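Local structure of D-hydantoinase (Ralstonia pickettii, 1NFG) at residues T29-A34 / I382-D387; Y190-F195 / N328-I333; R256-T261 / V306-S311; D394-M399 / K419-P424. The protein probably catalyses the stereospecific hydrolysis of the cyclic amide bond of D-hydantoin derivatives, with two zinc ions bound in each subunit. All coordinates share one frame; numbering follows the deposited sequence.

Interaction 1 of 4, residues T29-A34 / I382-D387; sequences TQIGGA and IAVGSD
Val-384 turns both of its methyl groups toward the backbone of Thr-29, the nearer approach being CG1 to Thr-29 O at 3.7 Å. With CG1 anti to the backbone N (chi1 170°), CG2 lies on the N side of the valine, where it also faces CG1 of Ile-31 across 4.3 Å. Ile-31 points from its strand toward the loop, and its CD1 ends 4.2 Å from Ala-383 CA and close to Ile-382 O. Thr-29 meets the valine through its carbonyl; its side chain points away, and OG1 bonds to Gly-22 O. Here strand 27-31, in which Thr-29 and Gln-30 both face Gly-22 in a classic beta bulge, meets a type II beta turn, Ala-383 to Ser-386, in the loop before strand 390-400. Within the turn, Ser-386 N and OG both donate to Ala-383 O, reaching it from the same face of its plane. No hydrogen bond joins the two segments directly, but Gly-385 and Ser-386 make backbone bonds to Ile-28, just before Thr-29. Beyond the valine lies a neighbouring subunit: Val-384 packs on Ala-19 of that chain, and Ile-31 on its Val-384.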
loop_
_atom_site.group_PDB
_atom_site.type_symbol
_atom_site.label_atom_id
_atom_site.label_comp_id
_atom_site.label_asym_id
_atom_site.label_seq_id
_atom_site.Cartn_x
_atom_site.Cartn_y
_atom_site.Cartn_z
ATOM N N THR A 29 46.652 11.254 -10.816
ATOM C CA THR A 29 47.109 12.621 -10.619
ATOM C C THR A 29 46.670 13.636 -11.674
ATOM O O THR A 29 46.583 14.830 -11.381
ATOM C CB THR A 29 48.642 12.647 -10.496
ATOM O OG1 THR A 29 49.227 12.059 -11.666
ATOM C CG2 THR A 29 49.084 11.854 -9.268
ATOM N N GLN A 30 46.393 13.169 -12.890
ATOM C CA GLN A 30 45.966 14.065 -13.955
ATOM C C GLN A 30 45.078 13.411 -15.008
ATOM O O GLN A 30 45.316 12.271 -15.428
ATOM C CB GLN A 30 47.182 14.683 -14.655
ATOM C CG GLN A 30 46.815 15.674 -15.752
ATOM C CD GLN A 30 48.018 16.174 -16.529
ATOM O OE1 GLN A 30 49.000 16.635 -15.946
ATOM N NE2 GLN A 30 47.942 16.100 -17.855
ATOM N N ILE A 31 44.058 14.152 -15.435
ATOM C CA ILE A 31 43.137 13.681 -16.461
ATOM C C ILE A 31 43.065 14.751 -17.546
ATOM O O ILE A 31 42.764 15.920 -17.269
ATOM C CB ILE A 31 41.722 13.437 -15.893
ATOM C CG1 ILE A 31 41.805 12.504 -14.682
ATOM C CG2 ILE A 31 40.831 12.819 -16.963
ATOM C CD1 ILE A 31 40.482 12.277 -13.975
ATOM N N GLY A 32 43.361 14.344 -18.778
ATOM C CA GLY A 32 43.348 15.276 -19.893
ATOM C C GLY A 32 44.574 16.177 -19.920
ATOM O O GLY A 32 45.310 16.278 -18.937
ATOM N N GLY A 33 44.802 16.831 -21.053
ATOM C CA GLY A 33 45.943 17.721 -21.170
ATOM C C GLY A 33 47.229 17.019 -21.559
ATOM O O GLY A 33 47.205 15.892 -22.059
ATOM N N ALA A 34 48.353 17.695 -21.333
ATOM C CA ALA A 34 49.671 17.146 -21.650
ATOM C C ALA A 34 50.144 16.281 -20.490
ATOM O O ALA A 34 50.419 16.790 -19.403
ATOM C CB ALA A 34 50.655 18.270 -21.887
ATOM N N ILE A 382 36.768 7.564 -10.478
ATOM C CA ILE A 382 37.989 7.876 -11.193
ATOM C C ILE A 382 38.074 9.388 -11.225
ATOM O O ILE A 382 37.469 10.047 -12.068
ATOM C CB ILE A 382 37.971 7.321 -12.625
ATOM C CG1 ILE A 382 38.021 5.796 -12.578
ATOM C CG2 ILE A 382 39.144 7.881 -13.412
ATOM C CD1 ILE A 382 37.946 5.143 -13.923
ATOM N N ALA A 383 38.809 9.928 -10.266
ATOM C CA ALA A 383 38.992 11.362 -10.141
ATOM C C ALA A 383 40.413 11.621 -9.645
ATOM O O ALA A 383 41.125 10.695 -9.259
ATOM C CB ALA A 383 37.969 11.930 -9.156
ATOM N N VAL A 384 40.836 12.876 -9.666
ATOM C CA VAL A 384 42.170 13.181 -9.201
ATOM C C VAL A 384 42.200 12.990 -7.698
ATOM O O VAL A 384 41.454 13.632 -6.964
ATOM C CB VAL A 384 42.570 14.617 -9.566
ATOM C CG1 VAL A 384 43.856 14.999 -8.854
ATOM C CG2 VAL A 384 42.754 14.714 -11.063
ATOM N N GLY A 385 43.061 12.086 -7.251
ATOM C CA GLY A 385 43.171 11.810 -5.833
ATOM C C GLY A 385 42.718 10.400 -5.516
ATOM O O GLY A 385 42.997 9.875 -4.444
ATOM N N SER A 386 42.014 9.783 -6.454
ATOM C CA SER A 386 41.519 8.430 -6.264
ATOM C C SER A 386 42.663 7.438 -6.312
ATOM O O SER A 386 43.684 7.696 -6.950
ATOM C CB SER A 386 40.528 8.061 -7.376
ATOM O OG SER A 386 39.440 8.963 -7.416
ATOM N N ASP A 387 42.507 6.310 -5.625
ATOM C CA ASP A 387 43.527 5.283 -5.706
ATOM C C ASP A 387 43.367 4.887 -7.164
ATOM O O ASP A 387 42.271 4.982 -7.707
ATOM C CB ASP A 387 43.188 4.085 -4.822
ATOM C CG ASP A 387 43.519 4.317 -3.366
ATOM O OD1 ASP A 387 43.949 5.437 -3.013
ATOM O OD2 ASP A 387 43.348 3.367 -2.570
#

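Interaction 2 of 4, residues Y190-F195 / N328-I333; sequences YLRDKF and NDFRAI
Asp-193 and Arg-331 form the charged link between helix 185-197 and the loop at 328-333: OD1 of the aspartate lies 3.5 Å from Arg-331 NH1, near the guanidinium plane. The two side chains cross at about a right angle, with carboxylate and guanidinium planes 84° apart. A second carboxylate holds the same arginine side-on. Asp-329 OD1 takes Arg-331 NE at 2.9 Å, while OD2 takes NH2, which should fix the rotation of the guanidinium and complete a three-residue salt-bridge network. OD1 also accepts from Arg-331 N, closing an Asx turn.

The other polar contact runs from Arg-192, whose NH2 gives Arg-331 O a weak hydrogen bond of 3.3 Å. The Arg-192 chain bends at chi3 (74°), which sets NE; Arg-331 CG and CD lie over one face of the Arg-192 guanidinium, the two guanidinium planes being 64° apart. In this TIM-barrel enzyme the loop leads on to Asn-335, a probable substrate-binding residue; the Arg-192 side chain is about 6 Å from those of Asn-335 and Tyr-153, which has the same inferred role.

Packing centres on the Phe-330 ring, which has Arg-331 CG over one face, offset toward the rim, and Arg-192 O at its edge, 3.8 Å from Phe-330 CZ. Phe-330 CE2 approaches Phe-195 CB at 4.3 Å. Both phenylalanines also touch helix 204-208.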
loop_
_atom_site.group_PDB
_atom_site.type_symbol
_atom_site.label_atom_id
_atom_site.label_comp_id
_atom_site.label_asym_id
_atom_site.label_seq_id
_atom_site.Cartn_x
_atom_site.Cartn_y
_atom_site.Cartn_z
ATOM N N TYR A 190 10.358 -24.504 10.969
ATOM C CA TYR A 190 9.053 -25.163 10.979
ATOM C C TYR A 190 8.775 -25.837 9.637
ATOM O O TYR A 190 8.407 -27.012 9.582
ATOM C CB TYR A 190 7.957 -24.138 11.267
ATOM C CG TYR A 190 6.549 -24.661 11.071
ATOM C CD1 TYR A 190 5.888 -25.351 12.086
ATOM C CD2 TYR A 190 5.880 -24.472 9.857
ATOM C CE1 TYR A 190 4.590 -25.841 11.900
ATOM C CE2 TYR A 190 4.586 -24.957 9.659
ATOM C CZ TYR A 190 3.945 -25.641 10.684
ATOM O OH TYR A 190 2.668 -26.118 10.487
ATOM N N LEU A 191 8.953 -25.089 8.554
ATOM C CA LEU A 191 8.705 -25.631 7.228
ATOM C C LEU A 191 9.754 -26.650 6.812
ATOM O O LEU A 191 9.426 -27.660 6.195
ATOM C CB LEU A 191 8.630 -24.497 6.201
ATOM C CG LEU A 191 7.449 -23.531 6.373
ATOM C CD1 LEU A 191 7.617 -22.329 5.463
ATOM C CD2 LEU A 191 6.144 -24.254 6.068
ATOM N N ARG A 192 11.015 -26.395 7.151
ATOM C CA ARG A 192 12.092 -27.317 6.797
ATOM C C ARG A 192 11.813 -28.696 7.385
ATOM O O ARG A 192 11.829 -29.700 6.679
ATOM C CB ARG A 192 13.441 -26.815 7.326
ATOM C CG ARG A 192 13.797 -25.374 6.936
ATOM C CD ARG A 192 15.208 -25.010 7.398
ATOM N NE ARG A 192 16.215 -25.654 6.557
ATOM C CZ ARG A 192 17.437 -25.986 6.961
ATOM N NH1 ARG A 192 17.822 -25.741 8.207
ATOM N NH2 ARG A 192 18.275 -26.570 6.116
ATOM N N ASP A 193 11.549 -28.733 8.685
ATOM C CA ASP A 193 11.274 -29.987 9.374
ATOM C C ASP A 193 9.995 -30.666 8.894
ATOM O O ASP A 193 9.944 -31.893 8.752
ATOM C CB ASP A 193 11.199 -29.740 10.878
ATOM C CG ASP A 193 12.468 -29.130 11.421
ATOM O OD1 ASP A 193 13.554 -29.444 10.877
ATOM O OD2 ASP A 193 12.384 -28.343 12.390
ATOM N N LYS A 194 8.964 -29.865 8.646
ATOM C CA LYS A 194 7.694 -30.389 8.174
ATOM C C LYS A 194 7.912 -31.120 6.850
ATOM O O LYS A 194 7.372 -32.202 6.641
ATOM C CB LYS A 194 6.700 -29.239 8.003
ATOM C CG LYS A 194 5.250 -29.652 7.792
ATOM C CD LYS A 194 4.338 -28.433 7.940
ATOM C CE LYS A 194 2.864 -28.755 7.713
ATOM N NZ LYS A 194 2.014 -27.540 7.943
ATOM N N PHE A 195 8.718 -30.536 5.967
ATOM C CA PHE A 195 9.002 -31.144 4.671
ATOM C C PHE A 195 9.757 -32.458 4.803
ATOM O O PHE A 195 9.412 -33.452 4.161
ATOM C CB PHE A 195 9.826 -30.201 3.797
ATOM C CG PHE A 195 9.009 -29.200 3.037
ATOM C CD1 PHE A 195 7.952 -29.613 2.234
ATOM C CD2 PHE A 195 9.312 -27.843 3.101
ATOM C CE1 PHE A 195 7.204 -28.688 1.503
ATOM C CE2 PHE A 195 8.571 -26.909 2.374
ATOM C CZ PHE A 195 7.515 -27.332 1.575
ATOM N N ASN A 328 20.567 -36.427 0.162
ATOM C CA ASN A 328 19.421 -37.098 0.762
ATOM C C ASN A 328 18.719 -36.228 1.789
ATOM O O ASN A 328 17.813 -36.686 2.484
ATOM C CB ASN A 328 19.862 -38.406 1.417
ATOM C CG ASN A 328 20.635 -39.294 0.466
ATOM O OD1 ASN A 328 20.194 -39.550 -0.660
ATOM N ND2 ASN A 328 21.794 -39.773 0.913
ATOM N N ASP A 329 19.138 -34.973 1.885
ATOM C CA ASP A 329 18.537 -34.047 2.831
ATOM C C ASP A 329 19.002 -32.627 2.515
ATOM O O ASP A 329 20.094 -32.213 2.911
ATOM C CB ASP A 329 18.935 -34.428 4.257
ATOM C CG ASP A 329 18.229 -33.593 5.302
ATOM O OD1 ASP A 329 17.581 -32.591 4.935
ATOM O OD2 ASP A 329 18.329 -33.935 6.499
ATOM N N PHE A 330 18.159 -31.891 1.797
ATOM C CA PHE A 330 18.457 -30.519 1.405
ATOM C C PHE A 330 18.957 -29.669 2.572
ATOM O O PHE A 330 19.715 -28.718 2.379
ATOM C CB PHE A 330 17.211 -29.879 0.787
ATOM C CG PHE A 330 16.097 -29.627 1.771
ATOM C CD1 PHE A 330 16.065 -28.458 2.525
ATOM C CD2 PHE A 330 15.078 -30.561 1.943
ATOM C CE1 PHE A 330 15.036 -28.222 3.438
ATOM C CE2 PHE A 330 14.043 -30.333 2.854
ATOM C CZ PHE A 330 14.023 -29.162 3.601
ATOM N N ARG A 331 18.537 -30.012 3.782
ATOM C CA ARG A 331 18.952 -29.256 4.956
ATOM C C ARG A 331 20.447 -29.348 5.227
ATOM O O ARG A 331 21.042 -28.418 5.771
ATOM C CB ARG A 331 18.203 -29.742 6.191
ATOM C CG ARG A 331 16.725 -29.488 6.163
ATOM C CD ARG A 331 16.107 -30.131 7.369
ATOM N NE ARG A 331 16.461 -31.545 7.414
ATOM C CZ ARG A 331 16.283 -32.324 8.475
ATOM N NH1 ARG A 331 15.755 -31.819 9.584
ATOM N NH2 ARG A 331 16.637 -33.602 8.424
ATOM N N ALA A 332 21.047 -30.472 4.858
ATOM C CA ALA A 332 22.472 -30.678 5.087
ATOM C C ALA A 332 23.350 -30.000 4.034
ATOM O O ALA A 332 24.567 -29.896 4.213
ATOM C CB ALA A 332 22.778 -32.171 5.147
ATOM N N ILE A 333 22.736 -29.547 2.941
ATOM C CA ILE A 333 23.470 -28.871 1.871
ATOM C C ILE A 333 23.960 -27.505 2.339
ATOM O O ILE A 333 23.154 -26.628 2.661
ATOM C CB ILE A 333 22.586 -28.624 0.632
ATOM C CG1 ILE A 333 22.001 -29.939 0.133
ATOM C CG2 ILE A 333 23.408 -27.950 -0.459
ATOM C CD1 ILE A 333 21.024 -29.779 -1.002
#

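Interaction 3 of 4, residues R256-T261 / V306-S311; sequences RALAET and VFETVS
Ala-259 O receives Glu-308 N in a nearly straight bond of 2.9 Å, with an N-H...O angle of 174°. Two residues on, Thr-261 O accepts from Ser-311 N, also at 2.9 Å. These bonds join strand 257-262 to strand 310-311 and the residues leading into it, neighbouring parallel strands of the TIM barrel, with Thr-261 and Val-310 paired and their side chains on the same face of the sheet. A weak bond from Thr-261 N to Thr-309 O lies between them.

Side chains add a polar link, a weak hydrogen bond of 2.8 Å from Ser-311 OG to Glu-260 OE1. The buried carboxylate of Glu-260 is well supplied with partners. Tyr-234 OH bonds to OE1, while OE2 bonds to His-237 N and to ND1 of the zinc ligand His-57. The glutamate, its side chain about 7 Å from a zinc ion, is therefore a second-shell residue that probably helps to orient the His-57 imidazole.

At the other end a water bridges the two segments, accepting from Ala-259 N and donating to Val-306 O and Glu-308 OE2. The same OE2 forms a salt bridge with Arg-368. Farther out, Glu-308 CG packs on Leu-258 CB at 3.9 Å, and Glu-260 CB on Thr-309 CG2. The Phe-307 ring packs against helices 241-253 and 292-303. One face carries Thr-261 OG1 and CB, the latter 4.3 Å above the plane and offset toward the rim; Ala-259 CB sits at the edge, in the plane, 3.9 Å from Phe-307 CD1.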
loop_
_atom_site.group_PDB
_atom_site.type_symbol
_atom_site.label_atom_id
_atom_site.label_comp_id
_atom_site.label_asym_id
_atom_site.label_seq_id
_atom_site.Cartn_x
_atom_site.Cartn_y
_atom_site.Cartn_z
ATOM N N ARG A 256 15.799 5.359 8.036
ATOM C CA ARG A 256 16.995 5.399 7.210
ATOM C C ARG A 256 17.319 3.961 6.858
ATOM O O ARG A 256 18.263 3.376 7.382
ATOM C CB ARG A 256 18.151 6.041 7.969
ATOM C CG ARG A 256 17.946 7.527 8.223
ATOM C CD ARG A 256 19.072 8.082 9.068
ATOM N NE ARG A 256 19.012 7.625 10.457
ATOM C CZ ARG A 256 20.032 7.696 11.311
ATOM N NH1 ARG A 256 21.199 8.198 10.915
ATOM N NH2 ARG A 256 19.882 7.273 12.563
ATOM N N ALA A 257 16.509 3.392 5.974
ATOM C CA ALA A 257 16.684 2.013 5.551
ATOM C C ALA A 257 17.421 1.943 4.229
ATOM O O ALA A 257 17.089 2.664 3.286
ATOM C CB ALA A 257 15.328 1.339 5.419
ATOM N N LEU A 258 18.428 1.078 4.169
ATOM C CA LEU A 258 19.210 0.896 2.957
ATOM C C LEU A 258 19.081 -0.567 2.623
ATOM O O LEU A 258 18.806 -1.371 3.505
ATOM C CB LEU A 258 20.685 1.219 3.195
ATOM C CG LEU A 258 20.993 2.489 3.985
ATOM C CD1 LEU A 258 22.490 2.655 4.095
ATOM C CD2 LEU A 258 20.368 3.695 3.297
ATOM N N ALA A 259 19.278 -0.913 1.358
ATOM C CA ALA A 259 19.191 -2.297 0.948
ATOM C C ALA A 259 20.044 -2.540 -0.289
ATOM O O ALA A 259 20.508 -1.600 -0.932
ATOM C CB ALA A 259 17.744 -2.670 0.679
ATOM N N GLU A 260 20.241 -3.812 -0.614
ATOM C CA GLU A 260 21.039 -4.214 -1.765
ATOM C C GLU A 260 20.454 -5.499 -2.341
ATOM O O GLU A 260 19.491 -6.044 -1.801
ATOM C CB GLU A 260 22.480 -4.493 -1.326
ATOM C CG GLU A 260 22.576 -5.495 -0.161
ATOM C CD GLU A 260 23.851 -6.338 -0.180
ATOM O OE1 GLU A 260 24.953 -5.755 -0.272
ATOM O OE2 GLU A 260 23.753 -7.585 -0.097
ATOM N N THR A 261 21.024 -5.966 -3.449
ATOM C CA THR A 261 20.616 -7.238 -4.049
ATOM C C THR A 261 21.908 -7.902 -4.479
ATOM O O THR A 261 22.991 -7.314 -4.344
ATOM C CB THR A 261 19.747 -7.108 -5.302
ATOM O OG1 THR A 261 18.900 -5.970 -5.182
ATOM C CG2 THR A 261 18.873 -8.346 -5.451
ATOM N N VAL A 306 16.832 2.525 -6.159
ATOM C CA VAL A 306 16.440 2.077 -4.835
ATOM C C VAL A 306 17.592 1.459 -4.037
ATOM O O VAL A 306 17.841 1.856 -2.900
ATOM C CB VAL A 306 15.290 1.054 -4.938
ATOM C CG1 VAL A 306 14.938 0.509 -3.569
ATOM C CG2 VAL A 306 14.084 1.712 -5.576
ATOM N N PHE A 307 18.289 0.498 -4.641
ATOM C CA PHE A 307 19.392 -0.206 -3.985
ATOM C C PHE A 307 20.730 0.523 -3.956
ATOM O O PHE A 307 21.041 1.320 -4.837
ATOM C CB PHE A 307 19.590 -1.571 -4.637
ATOM C CG PHE A 307 18.420 -2.501 -4.466
ATOM C CD1 PHE A 307 17.918 -2.782 -3.195
ATOM C CD2 PHE A 307 17.835 -3.117 -5.571
ATOM C CE1 PHE A 307 16.856 -3.666 -3.030
ATOM C CE2 PHE A 307 16.770 -4.004 -5.414
ATOM C CZ PHE A 307 16.281 -4.281 -4.143
ATOM N N GLU A 308 21.530 0.224 -2.937
ATOM C CA GLU A 308 22.836 0.844 -2.786
ATOM C C GLU A 308 23.892 0.152 -3.638
ATOM O O GLU A 308 24.936 0.736 -3.932
ATOM C CB GLU A 308 23.272 0.795 -1.329
ATOM C CG GLU A 308 22.305 1.443 -0.388
ATOM C CD GLU A 308 22.053 2.878 -0.749
ATOM O OE1 GLU A 308 23.039 3.603 -0.983
ATOM O OE2 GLU A 308 20.873 3.288 -0.790
ATOM N N THR A 309 23.624 -1.084 -4.049
ATOM C CA THR A 309 24.602 -1.816 -4.840
ATOM C C THR A 309 24.092 -3.193 -5.208
ATOM O O THR A 309 23.022 -3.601 -4.782
ATOM C CB THR A 309 25.914 -2.021 -4.030
ATOM O OG1 THR A 309 26.887 -2.699 -4.832
ATOM C CG2 THR A 309 25.644 -2.873 -2.796
ATOM N N VAL A 310 24.874 -3.900 -6.016
ATOM C CA VAL A 310 24.567 -5.272 -6.395
ATOM C C VAL A 310 25.839 -6.020 -6.001
ATOM O O VAL A 310 26.830 -5.983 -6.733
ATOM C CB VAL A 310 24.350 -5.447 -7.915
ATOM C CG1 VAL A 310 24.164 -6.928 -8.237
ATOM C CG2 VAL A 310 23.142 -4.646 -8.377
ATOM N N SER A 311 25.822 -6.658 -4.833
ATOM C CA SER A 311 26.982 -7.402 -4.352
ATOM C C SER A 311 26.828 -8.852 -4.763
ATOM O O SER A 311 25.851 -9.192 -5.427
ATOM C CB SER A 311 27.113 -7.273 -2.831
ATOM O OG SER A 311 25.908 -7.610 -2.170
HETATM O O HOH W 1 18.755 1.622 -0.137
#

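Interaction 4 of 4, residues D394-M399 / K419-P424; sequences DPEAEM and KVKGVP
Lys-419 enters the contact through its backbone, bringing CA to Met-399 O in a CA-H...O contact. Val-420 pairs fully with Met-399 as an antiparallel hydrogen-bonded pair: Val-420 N reaches Met-399 O at 2.8 Å, and Met-399 N reaches Val-420 O at 3.0 Å. At Lys-421 the chain turns a corner opposite Glu-398, its partner in a non-hydrogen-bonded pair. CG anti to the backbone N (chi1 -177°) puts Lys-421 CG 3.4 Å from Pro-395 O, and the extended remainder runs side by side with Glu-396. The end of the lysine forms a long salt bridge, 3.8 Å from Lys-421 NZ to Glu-396 OE1. Gly-422 sends its N to Ala-397 O at 2.7 Å while its CA approaches Asp-394 O.

Val-423 is the apolar centre. It exchanges backbone bonds with Asp-394, and its CB lies 4.2 Å from Ala-397 CB. Met-399 crosses it at about a right angle, with SD 4.0 Å from Val-423 CG2, and the bend at chi3 turns CE onto CG1. In segment 394-399, Asp-394 OD1 accepts from Glu-396 N and Ala-397 N, forming an Asx turn with the first and an Asx motif with the second. Between the Asp-394 and Glu-398 pairs the register shifts by two, so the antiparallel strands 390-400 and 419-429 are joined across a beta bulge where both chains turn a corner.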
loop_
_atom_site.group_PDB
_atom_site.type_symbol
_atom_site.label_atom_id
_atom_site.label_comp_id
_atom_site.label_asym_id
_atom_site.label_seq_id
_atom_site.Cartn_x
_atom_site.Cartn_y
_atom_site.Cartn_z
ATOM N N ASP A 394 36.112 -3.969 -22.293
ATOM C CA ASP A 394 35.929 -4.101 -23.736
ATOM C C ASP A 394 34.442 -4.369 -23.931
ATOM O O ASP A 394 33.989 -5.505 -23.794
ATOM C CB ASP A 394 36.722 -5.290 -24.278
ATOM C CG ASP A 394 36.653 -5.394 -25.793
ATOM O OD1 ASP A 394 35.622 -4.996 -26.381
ATOM O OD2 ASP A 394 37.634 -5.886 -26.392
ATOM N N PRO A 395 33.663 -3.327 -24.256
ATOM C CA PRO A 395 32.219 -3.474 -24.457
ATOM C C PRO A 395 31.779 -4.403 -25.586
ATOM O O PRO A 395 30.654 -4.895 -25.572
ATOM C CB PRO A 395 31.758 -2.035 -24.673
ATOM C CG PRO A 395 32.930 -1.419 -25.355
ATOM C CD PRO A 395 34.091 -1.948 -24.545
ATOM N N GLU A 396 32.654 -4.657 -26.553
ATOM C CA GLU A 396 32.294 -5.517 -27.677
ATOM C C GLU A 396 32.677 -6.976 -27.501
ATOM O O GLU A 396 32.120 -7.856 -28.159
ATOM C CB GLU A 396 32.923 -5.000 -28.971
ATOM C CG GLU A 396 32.493 -3.601 -29.352
ATOM C CD GLU A 396 30.996 -3.396 -29.217
ATOM O OE1 GLU A 396 30.221 -4.231 -29.744
ATOM O OE2 GLU A 396 30.596 -2.392 -28.582
ATOM N N ALA A 397 33.631 -7.235 -26.619
ATOM C CA ALA A 397 34.079 -8.598 -26.387
ATOM C C ALA A 397 32.941 -9.532 -25.969
ATOM O O ALA A 397 32.208 -9.262 -25.013
ATOM C CB ALA A 397 35.176 -8.603 -25.332
ATOM N N GLU A 398 32.792 -10.630 -26.702
ATOM C CA GLU A 398 31.767 -11.622 -26.405
ATOM C C GLU A 398 32.426 -12.872 -25.857
ATOM O O GLU A 398 33.538 -13.217 -26.245
ATOM C CB GLU A 398 30.961 -11.947 -27.658
ATOM C CG GLU A 398 29.835 -10.963 -27.902
ATOM C CD GLU A 398 29.286 -11.039 -29.304
ATOM O OE1 GLU A 398 28.992 -12.160 -29.775
ATOM O OE2 GLU A 398 29.144 -9.969 -29.933
ATOM N N MET A 399 31.737 -13.557 -24.954
ATOM C CA MET A 399 32.306 -14.741 -24.333
ATOM C C MET A 399 31.270 -15.551 -23.569
ATOM O O MET A 399 30.253 -15.018 -23.124
ATOM C CB MET A 399 33.412 -14.295 -23.381
ATOM C CG MET A 399 33.726 -15.242 -22.251
ATOM S SD MET A 399 34.474 -14.326 -20.894
ATOM C CE MET A 399 36.108 -14.023 -21.578
ATOM N N LYS A 419 26.102 -16.387 -22.044
ATOM C CA LYS A 419 26.838 -15.655 -23.064
ATOM C C LYS A 419 26.809 -14.196 -22.640
ATOM O O LYS A 419 25.751 -13.660 -22.316
ATOM C CB LYS A 419 26.181 -15.828 -24.437
ATOM C CG LYS A 419 26.238 -17.262 -24.962
ATOM C CD LYS A 419 25.683 -17.383 -26.381
ATOM C CE LYS A 419 24.199 -17.050 -26.433
ATOM N NZ LYS A 419 23.681 -17.092 -27.828
ATOM N N VAL A 420 27.971 -13.559 -22.624
ATOM C CA VAL A 420 28.051 -12.167 -22.212
ATOM C C VAL A 420 28.738 -11.293 -23.242
ATOM O O VAL A 420 29.525 -11.774 -24.059
ATOM C CB VAL A 420 28.814 -12.025 -20.873
ATOM C CG1 VAL A 420 28.126 -12.836 -19.812
ATOM C CG2 VAL A 420 30.255 -12.489 -21.028
ATOM N N LYS A 421 28.429 -10.005 -23.195
ATOM C CA LYS A 421 29.026 -9.033 -24.093
ATOM C C LYS A 421 29.570 -7.942 -23.181
ATOM O O LYS A 421 28.806 -7.253 -22.500
ATOM C CB LYS A 421 27.971 -8.466 -25.043
ATOM C CG LYS A 421 28.519 -7.498 -26.073
ATOM C CD LYS A 421 27.394 -6.923 -26.914
ATOM C CE LYS A 421 27.887 -5.828 -27.841
ATOM N NZ LYS A 421 26.758 -5.187 -28.570
ATOM N N GLY A 422 30.890 -7.799 -23.158
ATOM C CA GLY A 422 31.513 -6.810 -22.295
ATOM C C GLY A 422 32.311 -7.563 -21.249
ATOM O O GLY A 422 31.746 -8.126 -20.307
ATOM N N VAL A 423 33.630 -7.571 -21.414
ATOM C CA VAL A 423 34.520 -8.295 -20.516
ATOM C C VAL A 423 35.655 -7.444 -19.937
ATOM O O VAL A 423 36.160 -6.536 -20.599
ATOM C CB VAL A 423 35.136 -9.494 -21.269
ATOM C CG1 VAL A 423 36.183 -10.181 -20.419
ATOM C CG2 VAL A 423 34.042 -10.464 -21.661
ATOM N N PRO A 424 36.057 -7.719 -18.680
ATOM C CA PRO A 424 37.149 -6.968 -18.042
ATOM C C PRO A 424 38.426 -7.444 -18.732
ATOM O O PRO A 424 38.614 -8.654 -18.919
ATOM C CB PRO A 424 37.106 -7.438 -16.586
ATOM C CG PRO A 424 35.737 -8.020 -16.421
ATOM C CD PRO A 424 35.461 -8.678 -17.735
#

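Along the chain the first three contacts are nested: interaction 3 closes inside the loop of interaction 2, which lies inside that of interaction 1, and interaction 4 follows in series. Interaction 3 is nearest the middle, about 11 Å from the centre of the chain, where barrel strands stand beside the zinc site. Interactions 1 and 2 lie on opposite sides of that centre, their own centres about 54 Å apart. Interactions 1 and 4, centres about 27 Å apart, both reach the extended strand system that includes strands 27-31, 390-400 and 419-429. Thus parts from both ends of the sequence come together beside the catalytic barrel, at interaction 1 by a loop packing on a strand, while interactions 1 and 2 border neighbouring subunits.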